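YfnB (Bacillus subtilis, PDB 3ED5) is a putative hydrolase of the haloacid dehalogenase-like superfamily, possibly acting as a 5'-nucleotidase. Local coordinates at residues Leu31-Asp35 against Gln36-Leu40; Gly155-Lys158 against Pro159-Glu162; Asp189-Gly192 against Gly193-Gly197. One frame throughout, in Å; residues are numbered along the deposited sequence.

Interaction 1 of 3, residues Leu31-Asp35 against Gln36-Leu40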
loop_
_atom_site.group_PDB
_atom_site.type_symbol
_atom_site.label_atom_id
_atom_site.label_comp_id
_atom_site.label_asym_id
_atom_site.label_seq_id
_atom_site.Cartn_x
_atom_site.Cartn_y
_atom_site.Cartn_z
ATOM N N LEU A 31 -10.962 -5.092 -16.900
ATOM C CA LEU A 31 -10.813 -4.280 -18.117
ATOM C C LEU A 31 -9.634 -4.728 -18.981
ATOM O O LEU A 31 -9.721 -4.707 -20.221
ATOM C CB LEU A 31 -10.716 -2.789 -17.775
ATOM C CG LEU A 31 -11.981 -2.222 -17.135
ATOM C CD1 LEU A 31 -11.777 -0.766 -16.806
ATOM C CD2 LEU A 31 -13.197 -2.386 -18.044
ATOM N N LEU A 32 -8.548 -5.159 -18.332
ATOM C CA LEU A 32 -7.394 -5.693 -19.057
ATOM C C LEU A 32 -7.793 -6.952 -19.858
ATOM O O LEU A 32 -7.455 -7.085 -21.042
ATOM C CB LEU A 32 -6.210 -5.985 -18.097
ATOM C CG LEU A 32 -5.022 -6.690 -18.779
ATOM C CD1 LEU A 32 -4.269 -5.739 -19.722
ATOM C CD2 LEU A 32 -4.062 -7.313 -17.748
ATOM N N PHE A 33 -8.482 -7.875 -19.203
ATOM C CA PHE A 33 -8.888 -9.124 -19.875
ATOM C C PHE A 33 -9.958 -8.931 -20.944
ATOM O O PHE A 33 -9.963 -9.634 -21.972
ATOM C CB PHE A 33 -9.277 -10.164 -18.839
ATOM C CG PHE A 33 -8.091 -10.873 -18.255
ATOM C CD1 PHE A 33 -7.227 -10.201 -17.391
ATOM C CD2 PHE A 33 -7.810 -12.194 -18.596
ATOM C CE1 PHE A 33 -6.093 -10.840 -16.866
ATOM C CE2 PHE A 33 -6.687 -12.845 -18.085
ATOM C CZ PHE A 33 -5.832 -12.172 -17.191
ATOM N N GLU A 34 -10.838 -7.962 -20.724
ATOM C CA GLU A 34 -11.796 -7.562 -21.765
ATOM C C GLU A 34 -11.022 -6.969 -22.948
ATOM O O GLU A 34 -11.307 -7.294 -24.086
ATOM C CB GLU A 34 -12.812 -6.542 -21.225
ATOM C CG GLU A 34 -13.795 -7.104 -20.204
ATOM C CD GLU A 34 -14.879 -6.097 -19.780
ATOM O OE1 GLU A 34 -14.903 -4.947 -20.283
ATOM O OE2 GLU A 34 -15.712 -6.472 -18.932
ATOM N N ASP A 35 -10.040 -6.107 -22.673
ATOM C CA ASP A 35 -9.210 -5.497 -23.728
ATOM C C ASP A 35 -8.566 -6.578 -24.603
ATOM O O ASP A 35 -8.548 -6.458 -25.841
ATOM C CB ASP A 35 -8.128 -4.569 -23.135
ATOM C CG ASP A 35 -7.266 -3.906 -24.217
ATOM O OD1 ASP A 35 -7.729 -2.910 -24.808
ATOM O OD2 ASP A 35 -6.127 -4.368 -24.473
ATOM N N GLN A 36 -8.076 -7.638 -23.959
ATOM C CA GLN A 36 -7.369 -8.731 -24.636
ATOM C C GLN A 36 -8.283 -9.817 -25.179
ATOM O O GLN A 36 -7.798 -10.776 -25.765
ATOM C CB GLN A 36 -6.409 -9.403 -23.674
ATOM C CG GLN A 36 -5.309 -8.472 -23.194
ATOM C CD GLN A 36 -4.417 -8.013 -24.335
ATOM O OE1 GLN A 36 -3.666 -8.803 -24.886
ATOM N NE2 GLN A 36 -4.499 -6.741 -24.690
ATOM N N ASN A 37 -9.584 -9.683 -24.926
ATOM C CA ASN A 37 -10.588 -10.699 -25.259
ATOM C C ASN A 37 -10.238 -12.078 -24.742
ATOM O O ASN A 37 -10.362 -13.056 -25.467
ATOM C CB ASN A 37 -10.823 -10.769 -26.767
ATOM C CG ASN A 37 -11.210 -9.444 -27.345
ATOM O OD1 ASN A 37 -12.151 -8.798 -26.878
ATOM N ND2 ASN A 37 -10.472 -9.007 -28.361
ATOM N N ILE A 38 -9.784 -12.140 -23.496
ATOM C CA ILE A 38 -9.467 -13.403 -22.839
ATOM C C ILE A 38 -10.405 -13.570 -21.650
ATOM O O ILE A 38 -10.483 -12.675 -20.799
ATOM C CB ILE A 38 -8.017 -13.384 -22.280
ATOM C CG1 ILE A 38 -6.993 -13.271 -23.400
ATOM C CG2 ILE A 38 -7.746 -14.617 -21.410
ATOM C CD1 ILE A 38 -5.541 -13.202 -22.860
ATOM N N PRO A 39 -11.115 -14.710 -21.565
ATOM C CA PRO A 39 -11.993 -14.924 -20.414
ATOM C C PRO A 39 -11.137 -14.925 -19.154
ATOM O O PRO A 39 -10.052 -15.516 -19.179
ATOM C CB PRO A 39 -12.589 -16.318 -20.684
ATOM C CG PRO A 39 -12.513 -16.461 -22.169
ATOM C CD PRO A 39 -11.214 -15.824 -22.538
ATOM N N LEU A 40 -11.591 -14.231 -18.106
ATOM C CA LEU A 40 -10.879 -14.180 -16.817
ATOM C C LEU A 40 -11.605 -15.130 -15.873
ATOM O O LEU A 40 -12.555 -14.745 -15.194
ATOM C CB LEU A 40 -10.838 -12.752 -16.255
ATOM C CG LEU A 40 -10.129 -12.539 -14.889
ATOM C CD1 LEU A 40 -8.696 -13.095 -14.906
ATOM C CD2 LEU A 40 -10.203 -11.072 -14.457
#
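Leu32 O accepts the backbone N-H of Gln36 at 3.0 Å, the last regular bond of helix 21-35 before it closes in a Schellman motif. The CG of Gln36 lies 3.3 Å from the same Leu32 O. Leu32 itself turns its branched end to Phe74 and Lys93 on the neighbouring helices.

Phe33 is the centre of the contact. Its carbonyl O receives Ile38 N at 2.9 Å, the long reach back that marks this kind of helix end. Asn37, with a positive phi of 52°, swings the chain round so that Ile38 can make it. The Phe33 ring stands beside its backbone N (chi1 -82°), which brings it against Ile38 and Leu40. Leu40 CD1 sits over the middle of one ring face, 3.7 Å from the centroid, a CH-pi contact. At the ring edge lies Ile38 O. Separately, Ile38 CG2 packs against Phe33 CD2 at 3.7 Å. Leu77 and Leu78 of helix 66-80 and Met44 of helix 42-60 also touch the ring.

Glu34 gives the motif its second bond, from Asn37 N to Glu34 O at 3.1 Å. The donor comes from above the carbonyl plane, not along a lone pair. The carboxylate of Glu34 points back to a salt bridge with Arg30.

Asp35 OD2 is shared between a salt bridge to Lys93 and the side-chain amide of Gln36, whose own chain is bent at chi2. The carboxylate and amide planes are 28° apart. Gln36 NE2 reaches Asp35 OD2 at 2.9 Å on the anti side of the carboxylate, slightly out of its plane.

Interaction 2 of 3, residues Gly155-Lys158 against Pro159-Glu162. With FMT (formic acid), chain D; FMT (formic acid), chain C.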
loop_
_atom_site.group_PDB
_atom_site.type_symbol
_atom_site.label_atom_id
_atom_site.label_comp_id
_atom_site.label_asym_id
_atom_site.label_seq_id
_atom_site.Cartn_x
_atom_site.Cartn_y
_atom_site.Cartn_z
ATOM N N GLY A 155 16.135 4.043 -3.477
ATOM C CA GLY A 155 17.034 2.944 -3.773
ATOM C C GLY A 155 16.671 1.665 -3.067
ATOM O O GLY A 155 17.263 0.620 -3.364
ATOM N N PHE A 156 15.707 1.758 -2.135
ATOM C CA PHE A 156 15.279 0.653 -1.295
ATOM C C PHE A 156 13.740 0.622 -1.314
ATOM O O PHE A 156 13.110 1.332 -2.113
ATOM C CB PHE A 156 15.816 0.853 0.147
ATOM C CG PHE A 156 17.306 1.049 0.218
ATOM C CD1 PHE A 156 18.160 -0.032 0.366
ATOM C CD2 PHE A 156 17.851 2.336 0.139
ATOM C CE1 PHE A 156 19.575 0.167 0.441
ATOM C CE2 PHE A 156 19.243 2.553 0.216
ATOM C CZ PHE A 156 20.104 1.455 0.348
ATOM N N GLN A 157 13.135 -0.174 -0.443
ATOM C CA GLN A 157 11.681 -0.297 -0.414
ATOM C C GLN A 157 11.299 -0.767 0.975
ATOM O O GLN A 157 12.099 -1.403 1.624
ATOM C CB GLN A 157 11.175 -1.298 -1.502
ATOM C CG GLN A 157 11.669 -2.745 -1.387
ATOM C CD GLN A 157 13.146 -2.947 -1.708
ATOM O OE1 GLN A 157 13.717 -2.283 -2.591
ATOM N NE2 GLN A 157 13.795 -3.882 -0.978
ATOM N N LYS A 158 10.081 -0.471 1.417
ATOM C CA LYS A 158 9.553 -1.119 2.630
ATOM C C LYS A 158 9.634 -2.646 2.428
ATOM O O LYS A 158 9.317 -3.144 1.318
ATOM C CB LYS A 158 8.096 -0.723 2.922
ATOM C CG LYS A 158 7.757 0.773 2.956
ATOM C CD LYS A 158 6.268 0.968 3.437
ATOM C CE LYS A 158 5.336 0.677 2.344
ATOM N NZ LYS A 158 3.929 0.996 2.699
ATOM N N PRO A 159 10.052 -3.400 3.463
ATOM C CA PRO A 159 10.283 -2.989 4.866
ATOM C C PRO A 159 11.723 -2.576 5.226
ATOM O O PRO A 159 12.045 -2.407 6.427
ATOM C CB PRO A 159 9.962 -4.265 5.635
ATOM C CG PRO A 159 10.539 -5.326 4.748
ATOM C CD PRO A 159 10.093 -4.873 3.344
HETATM N N MSE A 160 12.589 -2.429 4.233
HETATM C CA MSE A 160 14.028 -2.176 4.484
HETATM C C MSE A 160 14.258 -0.976 5.392
HETATM O O MSE A 160 13.696 0.095 5.169
HETATM C CB MSE A 160 14.800 -1.974 3.180
HETATM C CG MSE A 160 14.768 -3.197 2.242
HETATM SE SE MSE A 160 15.395 -4.887 3.067
HETATM C CE MSE A 160 13.721 -5.625 3.657
ATOM N N LYS A 161 15.100 -1.173 6.404
ATOM C CA LYS A 161 15.494 -0.086 7.302
ATOM C C LYS A 161 15.991 1.133 6.511
ATOM O O LYS A 161 15.673 2.275 6.863
ATOM C CB LYS A 161 16.499 -0.612 8.349
ATOM C CG LYS A 161 17.814 -1.189 7.785
ATOM C CD LYS A 161 18.693 -1.838 8.872
ATOM C CE LYS A 161 20.072 -2.269 8.331
ATOM N NZ LYS A 161 20.946 -2.739 9.455
ATOM N N GLU A 162 16.695 0.923 5.389
ATOM C CA GLU A 162 17.191 2.100 4.669
ATOM C C GLU A 162 16.089 2.930 3.988
ATOM O O GLU A 162 16.241 4.127 3.747
ATOM C CB GLU A 162 18.307 1.723 3.703
ATOM C CG GLU A 162 19.530 1.014 4.366
ATOM C CD GLU A 162 19.393 -0.522 4.473
ATOM O OE1 GLU A 162 18.269 -1.081 4.349
ATOM O OE2 GLU A 162 20.450 -1.201 4.668
HETATM C C FMT D . 17.537 -3.005 -2.212
HETATM O O1 FMT D . 16.746 -3.992 -2.233
HETATM O O2 FMT D . 17.516 -2.019 -2.992
HETATM C C FMT C . 3.537 -1.239 0.306
HETATM O O1 FMT C . 3.307 -1.912 -0.684
HETATM O O2 FMT C . 3.725 -0.031 0.167
#
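Glu162, in the first turn of helix 161-169, lies across one face of the ring of Phe156, in the loop before it. Between them the chain makes a type VIa beta turn with a cis Pro159, part of the HAD fold. Glu162 CB is the atom over the ring centre, 3.5 Å from the centroid, in a CH-pi contact. The carboxylate plane is only 5° from the ring plane, so the two flat groups are stacked. A bend at chi2 (88°) folds the Glu162 chain over the ring instead of letting it run past.

Gln157 runs alongside Met160, pointing the same way. Its CG sits between the backbone N and the carbonyl carbon (chi1 61°), and the chain bends again at chi2. Gln157 NE2 then meets Glu60 O on helix 42-60 and O1 of a formic acid, 3.2 Å away. With an alanine here, Glu60 O and the formic acid would probably lose this donor, and the tie between the loop and helix 42-60 would be weakened.

The Lys158 chain carries NZ into the probable active site. There NZ makes salt bridges with Asp13, the nucleophile by similarity, and with Asp189, and a hydrogen bond with Val124 O. This is consistent with the lysine of HAD motif III, which in the family contacts the nucleophile. A second formic acid lies nearby, but its position is less certain.

Met160, a selenomethionine at the N-cap position, closes the turn: Met160 N donates to Gln157 O at 2.8 Å, in the carbonyl plane and on a lone pair.

Interaction 3 of 3, residues Asp189-Gly192 against Gly193-Gly197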
loop_
_atom_site.group_PDB
_atom_site.type_symbol
_atom_site.label_atom_id
_atom_site.label_comp_id
_atom_site.label_asym_id
_atom_site.label_seq_id
_atom_site.Cartn_x
_atom_site.Cartn_y
_atom_site.Cartn_z
ATOM N N ASP A 189 4.668 -3.029 6.044
ATOM C CA ASP A 189 4.345 -1.936 7.009
ATOM C C ASP A 189 4.675 -2.302 8.436
ATOM O O ASP A 189 5.343 -1.534 9.151
ATOM C CB ASP A 189 2.865 -1.539 6.910
ATOM C CG ASP A 189 2.485 -1.056 5.530
ATOM O OD1 ASP A 189 3.207 -0.192 4.987
ATOM O OD2 ASP A 189 1.473 -1.582 4.997
ATOM N N ILE A 190 4.235 -3.474 8.878
ATOM C CA ILE A 190 4.416 -3.817 10.278
ATOM C C ILE A 190 5.858 -4.233 10.554
ATOM O O ILE A 190 6.502 -3.672 11.428
ATOM C CB ILE A 190 3.395 -4.861 10.761
ATOM C CG1 ILE A 190 1.952 -4.439 10.386
ATOM C CG2 ILE A 190 3.561 -5.103 12.247
ATOM C CD1 ILE A 190 1.515 -3.004 10.886
ATOM N N LYS A 191 6.390 -5.167 9.772
ATOM C CA LYS A 191 7.802 -5.528 9.883
ATOM C C LYS A 191 8.670 -4.292 9.637
ATOM O O LYS A 191 9.607 -4.050 10.373
ATOM C CB LYS A 191 8.173 -6.634 8.907
ATOM C CG LYS A 191 9.639 -7.109 9.032
ATOM C CD LYS A 191 10.117 -7.579 7.623
ATOM C CE LYS A 191 9.556 -8.924 7.218
ATOM N NZ LYS A 191 9.055 -8.902 5.783
ATOM N N GLY A 192 8.327 -3.511 8.613
ATOM C CA GLY A 192 9.041 -2.266 8.314
ATOM C C GLY A 192 9.127 -1.338 9.528
ATOM O O GLY A 192 10.237 -0.915 9.946
ATOM N N GLY A 193 7.974 -1.050 10.122
ATOM C CA GLY A 193 7.950 -0.090 11.241
ATOM C C GLY A 193 8.702 -0.632 12.431
ATOM O O GLY A 193 9.445 0.105 13.075
ATOM N N GLN A 194 8.526 -1.925 12.712
ATOM C CA GLN A 194 9.111 -2.582 13.880
ATOM C C GLN A 194 10.626 -2.490 13.781
ATOM O O GLN A 194 11.286 -2.002 14.720
ATOM C CB GLN A 194 8.676 -4.049 13.875
ATOM C CG GLN A 194 8.762 -4.806 15.168
ATOM C CD GLN A 194 8.307 -6.239 14.902
ATOM O OE1 GLN A 194 7.119 -6.500 14.734
ATOM N NE2 GLN A 194 9.258 -7.146 14.782
ATOM N N LEU A 195 11.156 -2.896 12.630
ATOM C CA LEU A 195 12.592 -2.809 12.277
ATOM C C LEU A 195 13.149 -1.403 12.533
ATOM O O LEU A 195 14.264 -1.220 13.041
ATOM C CB LEU A 195 12.774 -3.126 10.783
ATOM C CG LEU A 195 13.187 -4.481 10.186
ATOM C CD1 LEU A 195 14.715 -4.595 10.110
ATOM C CD2 LEU A 195 12.590 -5.633 10.965
ATOM N N ALA A 196 12.358 -0.412 12.124
ATOM C CA ALA A 196 12.755 1.000 12.145
ATOM C C ALA A 196 12.490 1.704 13.480
ATOM O O ALA A 196 12.724 2.913 13.623
ATOM C CB ALA A 196 12.045 1.730 10.964
ATOM N N GLY A 197 12.026 0.955 14.471
ATOM C CA GLY A 197 11.843 1.487 15.800
ATOM C C GLY A 197 10.551 2.259 15.995
ATOM O O GLY A 197 10.477 3.094 16.903
#
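Lys191 and Leu195 stand one turn apart on helix 186-195 and run side by side, pointing the same way. From Lys191 CB, CG is set anti to the backbone N (chi1 -177°), which lays it beside Leu195. Lys191 CG faces Leu195 CD2 at 3.8 Å, though Leu195 has two modelled conformers and this approach is doubtful. A bend at chi2 then places CD. Lys191 CD lies 3.7 Å from Pro159 CG, and the middle of the lysine packs on the ring of Pro159. Further bends at chi3 and chi4 fold CE and NZ back toward Thr187 O, to which NZ donates.

Underneath, the backbone holds the helix. Leu195 N reaches Lys191 O at 3.0 Å in a nearly straight bond, and Gly193 N reaches Asp189 O at 2.8 Å. Gly192 has no side chain, and Gly192 CA comes within 3.5 Å of Pro159 CB. At the end, Gly197 takes a positive phi (82°) in a Schellman motif, and Gly197 N donates a hydrogen bond to Gln194 O, 3.1 Å away.

At the start of the segment, Asp189 OD2 accepts Ser185 N. The helix is the crossover of the beta-alpha-beta unit between strands 179-183 and 199-203. Ile190 packs on Thr200 and Trp202 of strand 199-203, and Ala196 meets Phe164 and Phe168 of helix 161-169.

In the fold
From the N terminus, interaction 1 comes first. It ends helix 21-35 and turns the chain toward helix 42-60, in the helical part that probably forms the cap of this HAD fold. Interaction 2 follows strand 147-150, an outermost strand of the parallel sheet, and starts helix 161-169. Interaction 3 lies in the helix between strands 179-183 and 199-203. The three follow in series; none nests in or crosses another. Interaction 1 stands apart, its centre about 35 Å from that of interaction 2 and about 38 Å from that of interaction 3. Interactions 2 and 3 touch directly and join the turn entering helix 161-169 to helix 186-195, beside the probable nucleophile, Asp13.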